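Local atomic coordinates of alpha-L-rhamnosidase (Klebsiella oxytoca, PDB entry 4XHC), a protein that hydrolyses terminal alpha-L-rhamnose residues from rhamnosides as a family 78 glycoside hydrolase, and binds rhamnose in its pocket. Residues 226-230 and 527-532; 234-238 and 249-253. All coordinates share one frame; numbering follows the deposited sequence.

Interaction 1 (226-230 and 527-532); sequences TLQNC and CHAWSC. With RAM (alpha-L-rhamnopyranose), chain C.
With chi1 at 176°, C527 holds its sulfur opposite its own backbone N and sends it against the last turn of helix 214-230, whereas C230, with chi1 at -78°, swings its sulfur away from its carbonyl carbon and toward the loop. The two thiols thus flank the same seam without joining: C230 SG and C527 SG are 4.3 Å apart, far beyond disulfide length. The helix belongs to the six-hairpin glycosidase domain, the (alpha/alpha)6 barrel of family 78, and here its C-terminal end packs against the loop that carries two residues of the rhamnose pocket.

C527 SG lies 4.0 Å from N229 CB, while C230 SG rests on the methyl of A529, 3.5 Å from its CB. T226 contributes its methyl rather than its hydroxyl, CG2 reaching to 3.6 Å from H528 O; its OG1 is occupied by V222 O and F504 N. Further along, C532 lays its sulfur alongside L227, with SG 3.9 Å from L227 CB. The seam is thus made of sulfur, methyl and backbone carbonyl contacts.

H528 and W530 point the other way, into the pocket. The imidazole is tied through ND1 to S525, and its NE2 donates a hydrogen bond of 3.1 Å to rhamnose O3, which sits at the ring edge near its plane. W530, held by NE1 to E506 O, turns one face to the same hydroxyl: rhamnose O3 stands 3.4 Å above the indole plane, displaced toward the rim near CZ3.

Interaction 2 (234-238 and 249-253); sequences VFEDG and DLRLQ. With RAM (alpha-L-rhamnopyranose), chain C.
F235 and Q253 run antiparallel side by side, ring and amide turned almost perpendicular, their planes 86° apart. Q253 leaves the helix with CG opposite its carbonyl carbon and stays extended beyond it, which carries the amide across to the loop. There its two ends do different work. OE1 lies at the edge of the F235 ring, close to the ring plane and 3.2 Å from F235 CD1. NE2 donates to E236 O over 3.1 Å, fairly straight at 157°, though it comes from well above the carbonyl plane rather than along a lone pair. By the CD2 atom of the phenyl ring, L250 lies roughly perpendicular to the phenylalanine, bringing its CD1 to 3.6 Å from F235 CD2; L266 and C270 of helix 264-276 also pack on the phenylalanine.

This loop and helix 247-259 belong to the (alpha/alpha)6 barrel, and D237 and D249 from them line the rhamnose pocket. D249, at the pocket end of the segment, grips rhamnose with both carboxylate oxygens: O4 donates to OD1 at 2.6 Å and O3 to OD2 at 2.8 Å, a bidentate hold on two neighbouring hydroxyls. OD2 also accepts from a water that donates in turn to D237 O, linking helix and loop.

The CB of D237 abuts D249, 3.4 Å from its OD2. With chi1 at 62°, D237 folds its carboxylate between its backbone N and carbonyl carbon, and the acid group leads away from the helix; OD1 takes the backbone N of D242, and OD2 comes to 3.5 Å from rhamnose O3.

Both contacts are buried close to the centre of the chain, about 8 Å apart between centres, and each sets a loop against a helix. Interaction 1 joins residues almost 300 positions apart, packing sulfur and methyl groups on the end of helix 214-230, with H528 and W530 turned to the ligand; interaction 2 joins near neighbours in sequence, the loop lying on helix 247-259, and adds an amide-to-carbonyl bond and a bridging water. They share borders: C230 O probably accepts a hydrogen bond from E236 N, and the methyl of A529 packs on the amide carbon of Q253. The two contacts also share the rhamnose O3 hydroxyl.

Interaction 1 (226-230 and 527-532)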
loop_
_atom_site.group_PDB
_atom_site.type_symbol
_atom_site.label_atom_id
_atom_site.label_comp_id
_atom_site.label_asym_id
_atom_site.label_seq_id
_atom_site.Cartn_x
_atom_site.Cartn_y
_atom_site.Cartn_z
ATOM N N THR A 226 21.100 -6.722 20.217
ATOM C CA THR A 226 19.712 -6.991 20.559
ATOM C C THR A 226 19.137 -5.869 21.402
ATOM O O THR A 226 18.048 -5.367 21.122
ATOM C CB THR A 226 19.557 -8.316 21.338
ATOM O OG1 THR A 226 20.231 -9.370 20.640
ATOM C CG2 THR A 226 18.094 -8.670 21.487
ATOM N N LEU A 227 19.849 -5.488 22.453
ATOM C CA LEU A 227 19.366 -4.426 23.328
ATOM C C LEU A 227 19.293 -3.108 22.563
ATOM O O LEU A 227 18.318 -2.370 22.684
ATOM C CB LEU A 227 20.259 -4.274 24.570
ATOM C CG LEU A 227 19.879 -3.119 25.508
ATOM C CD1 LEU A 227 18.464 -3.276 26.049
ATOM C CD2 LEU A 227 20.879 -3.016 26.645
ATOM N N GLN A 228 20.330 -2.823 21.784
ATOM C CA GLN A 228 20.404 -1.580 21.040
ATOM C C GLN A 228 19.182 -1.348 20.164
ATOM O O GLN A 228 18.650 -0.248 20.123
ATOM C CB GLN A 228 21.647 -1.560 20.171
ATOM C CG GLN A 228 21.775 -0.288 19.356
ATOM C CD GLN A 228 23.129 -0.171 18.706
ATOM O OE1 GLN A 228 23.376 -0.764 17.657
ATOM N NE2 GLN A 228 24.020 0.593 19.329
ATOM N N ASN A 229 18.745 -2.379 19.461
ATOM C CA ASN A 229 17.603 -2.231 18.565
ATOM C C ASN A 229 16.268 -2.140 19.313
ATOM O O ASN A 229 15.302 -1.567 18.801
ATOM C CB ASN A 229 17.587 -3.338 17.501
ATOM C CG ASN A 229 18.669 -3.145 16.440
ATOM O OD1 ASN A 229 19.329 -2.110 16.389
ATOM N ND2 ASN A 229 18.865 -4.150 15.602
ATOM N N CYS A 230 16.226 -2.673 20.526
ATOM C CA CYS A 230 15.039 -2.580 21.364
ATOM C C CYS A 230 14.929 -1.224 22.083
ATOM O O CYS A 230 13.833 -0.806 22.454
ATOM C CB CYS A 230 15.014 -3.746 22.361
ATOM S SG CYS A 230 14.478 -5.313 21.628
ATOM N N CYS A 527 14.339 -10.490 17.574
ATOM C CA CYS A 527 15.176 -9.546 18.298
ATOM C C CYS A 527 14.374 -9.132 19.512
ATOM O O CYS A 527 13.550 -8.224 19.424
ATOM C CB CYS A 527 15.504 -8.334 17.426
ATOM S SG CYS A 527 16.433 -7.046 18.271
ATOM N N HIS A 528 14.586 -9.829 20.627
ATOM C CA HIS A 528 13.788 -9.616 21.830
ATOM C C HIS A 528 14.739 -9.441 22.983
ATOM O O HIS A 528 15.503 -10.348 23.304
ATOM C CB HIS A 528 12.856 -10.808 22.080
ATOM C CG HIS A 528 11.445 -10.420 22.383
ATOM N ND1 HIS A 528 10.602 -9.896 21.431
ATOM C CD2 HIS A 528 10.721 -10.502 23.522
ATOM C CE1 HIS A 528 9.422 -9.657 21.971
ATOM N NE2 HIS A 528 9.466 -10.016 23.239
ATOM N N ALA A 529 14.679 -8.276 23.612
ATOM C CA ALA A 529 15.698 -7.872 24.580
ATOM C C ALA A 529 15.621 -8.604 25.922
ATOM O O ALA A 529 16.566 -8.553 26.704
ATOM C CB ALA A 529 15.664 -6.363 24.785
ATOM N N TRP A 530 14.518 -9.292 26.190
ATOM C CA TRP A 530 14.460 -10.129 27.375
ATOM C C TRP A 530 15.376 -11.342 27.215
ATOM O O TRP A 530 15.580 -12.093 28.164
ATOM C CB TRP A 530 13.008 -10.508 27.742
ATOM C CG TRP A 530 12.319 -11.594 26.961
ATOM C CD1 TRP A 530 12.841 -12.378 25.977
ATOM C CD2 TRP A 530 10.971 -12.049 27.153
ATOM N NE1 TRP A 530 11.896 -13.275 25.522
ATOM C CE2 TRP A 530 10.744 -13.096 26.236
ATOM C CE3 TRP A 530 9.937 -11.673 28.013
ATOM C CZ2 TRP A 530 9.530 -13.763 26.150
ATOM C CZ3 TRP A 530 8.731 -12.332 27.926
ATOM C CH2 TRP A 530 8.536 -13.367 26.999
ATOM N N SER A 531 15.939 -11.511 26.017
ATOM C CA SER A 531 16.895 -12.588 25.742
ATOM C C SER A 531 18.360 -12.144 25.677
ATOM O O SER A 531 19.209 -12.938 25.292
ATOM C CB SER A 531 16.552 -13.263 24.416
ATOM O OG SER A 531 15.203 -13.682 24.396
ATOM N N CYS A 532 18.666 -10.909 26.064
ATOM C CA CYS A 532 20.032 -10.394 25.938
ATOM C C CYS A 532 20.801 -10.294 27.268
ATOM O O CYS A 532 21.821 -9.604 27.350
ATOM C CB CYS A 532 20.011 -9.023 25.252
ATOM S SG CYS A 532 19.434 -7.665 26.297
HETATM C C1 RAM C . 4.307 -11.407 24.782
HETATM C C2 RAM C . 5.732 -10.945 24.546
HETATM C C3 RAM C . 6.212 -10.079 25.695
HETATM C C4 RAM C . 5.754 -10.691 27.008
HETATM C C5 RAM C . 4.240 -10.597 27.088
HETATM C C6 RAM C . 3.610 -11.730 27.859
HETATM O O1 RAM C . 3.627 -11.320 23.592
HETATM O O2 RAM C . 6.530 -12.116 24.486
HETATM O O3 RAM C . 7.636 -9.967 25.685
HETATM O O4 RAM C . 6.315 -9.991 28.103
HETATM O O5 RAM C . 3.669 -10.596 25.761
#

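Interaction 2 (234-238 and 249-253)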
loop_
_atom_site.group_PDB
_atom_site.type_symbol
_atom_site.label_atom_id
_atom_site.label_comp_id
_atom_site.label_asym_id
_atom_site.label_seq_id
_atom_site.Cartn_x
_atom_site.Cartn_y
_atom_site.Cartn_z
ATOM N N VAL A 234 10.941 4.061 24.130
ATOM C CA VAL A 234 10.843 3.264 25.360
ATOM C C VAL A 234 11.695 2.011 25.167
ATOM O O VAL A 234 12.228 1.787 24.082
ATOM C CB VAL A 234 9.386 2.849 25.672
ATOM C CG1 VAL A 234 8.505 4.075 25.852
ATOM C CG2 VAL A 234 8.814 1.936 24.592
ATOM N N PHE A 235 11.818 1.195 26.206
ATOM C CA PHE A 235 12.406 -0.140 26.062
ATOM C C PHE A 235 11.384 -1.063 25.397
ATOM O O PHE A 235 10.546 -1.653 26.077
ATOM C CB PHE A 235 12.778 -0.727 27.435
ATOM C CG PHE A 235 13.996 -0.119 28.065
ATOM C CD1 PHE A 235 15.263 -0.538 27.703
ATOM C CD2 PHE A 235 13.876 0.837 29.053
ATOM C CE1 PHE A 235 16.389 -0.004 28.301
ATOM C CE2 PHE A 235 14.999 1.388 29.652
ATOM C CZ PHE A 235 16.258 0.963 29.278
ATOM N N GLU A 236 11.432 -1.192 24.075
ATOM C CA GLU A 236 10.467 -2.038 23.369
ATOM C C GLU A 236 10.800 -3.512 23.591
ATOM O O GLU A 236 11.968 -3.860 23.710
ATOM C CB GLU A 236 10.469 -1.729 21.879
ATOM C CG GLU A 236 10.051 -0.303 21.543
ATOM C CD GLU A 236 9.902 -0.056 20.044
ATOM O OE1 GLU A 236 9.970 -1.031 19.252
ATOM O OE2 GLU A 236 9.705 1.117 19.653
ATOM N N ASP A 237 9.788 -4.373 23.682
ATOM C CA ASP A 237 10.043 -5.804 23.864
ATOM C C ASP A 237 10.665 -6.415 22.618
ATOM O O ASP A 237 11.621 -7.185 22.717
ATOM C CB ASP A 237 8.781 -6.574 24.314
ATOM C CG ASP A 237 7.642 -6.532 23.301
ATOM O OD1 ASP A 237 7.504 -5.544 22.558
ATOM O OD2 ASP A 237 6.858 -7.497 23.273
ATOM N N GLY A 238 10.110 -6.067 21.454
ATOM C CA GLY A 238 10.628 -6.484 20.141
ATOM C C GLY A 238 10.317 -5.426 19.076
ATOM O O GLY A 238 9.187 -4.953 18.995
ATOM N N ASP A 249 9.781 -7.562 30.660
ATOM C CA ASP A 249 10.864 -7.308 29.714
ATOM C C ASP A 249 11.758 -6.172 30.220
ATOM O O ASP A 249 12.982 -6.299 30.264
ATOM C CB ASP A 249 10.300 -6.985 28.325
ATOM C CG ASP A 249 9.485 -8.134 27.739
ATOM O OD1 ASP A 249 8.445 -8.485 28.330
ATOM O OD2 ASP A 249 9.876 -8.685 26.682
ATOM N N LEU A 250 11.126 -5.070 30.618
ATOM C CA LEU A 250 11.815 -3.926 31.220
ATOM C C LEU A 250 12.771 -4.346 32.330
ATOM O O LEU A 250 13.893 -3.853 32.402
ATOM C CB LEU A 250 10.790 -2.929 31.782
ATOM C CG LEU A 250 11.331 -1.732 32.569
ATOM C CD1 LEU A 250 12.312 -0.932 31.730
ATOM C CD2 LEU A 250 10.195 -0.842 33.040
ATOM N N ARG A 251 12.322 -5.238 33.203
ATOM C CA ARG A 251 13.138 -5.657 34.340
ATOM C C ARG A 251 14.485 -6.197 33.907
ATOM O O ARG A 251 15.502 -5.877 34.503
ATOM C CB ARG A 251 12.423 -6.715 35.175
ATOM C CG ARG A 251 13.203 -7.100 36.418
ATOM C CD ARG A 251 12.357 -7.841 37.439
ATOM N NE ARG A 251 12.382 -9.268 37.179
ATOM C CZ ARG A 251 13.072 -10.164 37.871
ATOM N NH1 ARG A 251 13.812 -9.838 38.918
ATOM N NH2 ARG A 251 13.000 -11.419 37.514
ATOM N N LEU A 252 14.480 -7.017 32.866
ATOM C CA LEU A 252 15.710 -7.622 32.362
ATOM C C LEU A 252 16.522 -6.637 31.532
ATOM O O LEU A 252 17.747 -6.582 31.647
ATOM C CB LEU A 252 15.397 -8.886 31.560
ATOM C CG LEU A 252 15.432 -10.188 32.367
ATOM C CD1 LEU A 252 14.739 -10.066 33.714
ATOM C CD2 LEU A 252 14.817 -11.312 31.560
ATOM N N GLN A 253 15.839 -5.847 30.717
ATOM C CA GLN A 253 16.519 -4.856 29.904
ATOM C C GLN A 253 17.272 -3.845 30.753
ATOM O O GLN A 253 18.379 -3.447 30.404
ATOM C CB GLN A 253 15.533 -4.142 28.979
ATOM C CG GLN A 253 14.951 -5.062 27.922
ATOM C CD GLN A 253 14.189 -4.326 26.839
ATOM O OE1 GLN A 253 14.673 -3.348 26.286
ATOM N NE2 GLN A 253 13.009 -4.828 26.502
HETATM C C1 RAM C . 4.307 -11.407 24.782
HETATM C C2 RAM C . 5.732 -10.945 24.546
HETATM C C3 RAM C . 6.212 -10.079 25.695
HETATM C C4 RAM C . 5.754 -10.691 27.008
HETATM C C5 RAM C . 4.240 -10.597 27.088
HETATM C C6 RAM C . 3.610 -11.730 27.859
HETATM O O1 RAM C . 3.627 -11.320 23.592
HETATM O O2 RAM C . 6.530 -12.116 24.486
HETATM O O3 RAM C . 7.636 -9.967 25.685
HETATM O O4 RAM C . 6.315 -9.991 28.103
HETATM O O5 RAM C . 3.669 -10.596 25.761
HETATM O O HOH W 1 12.356 -7.917 25.460
#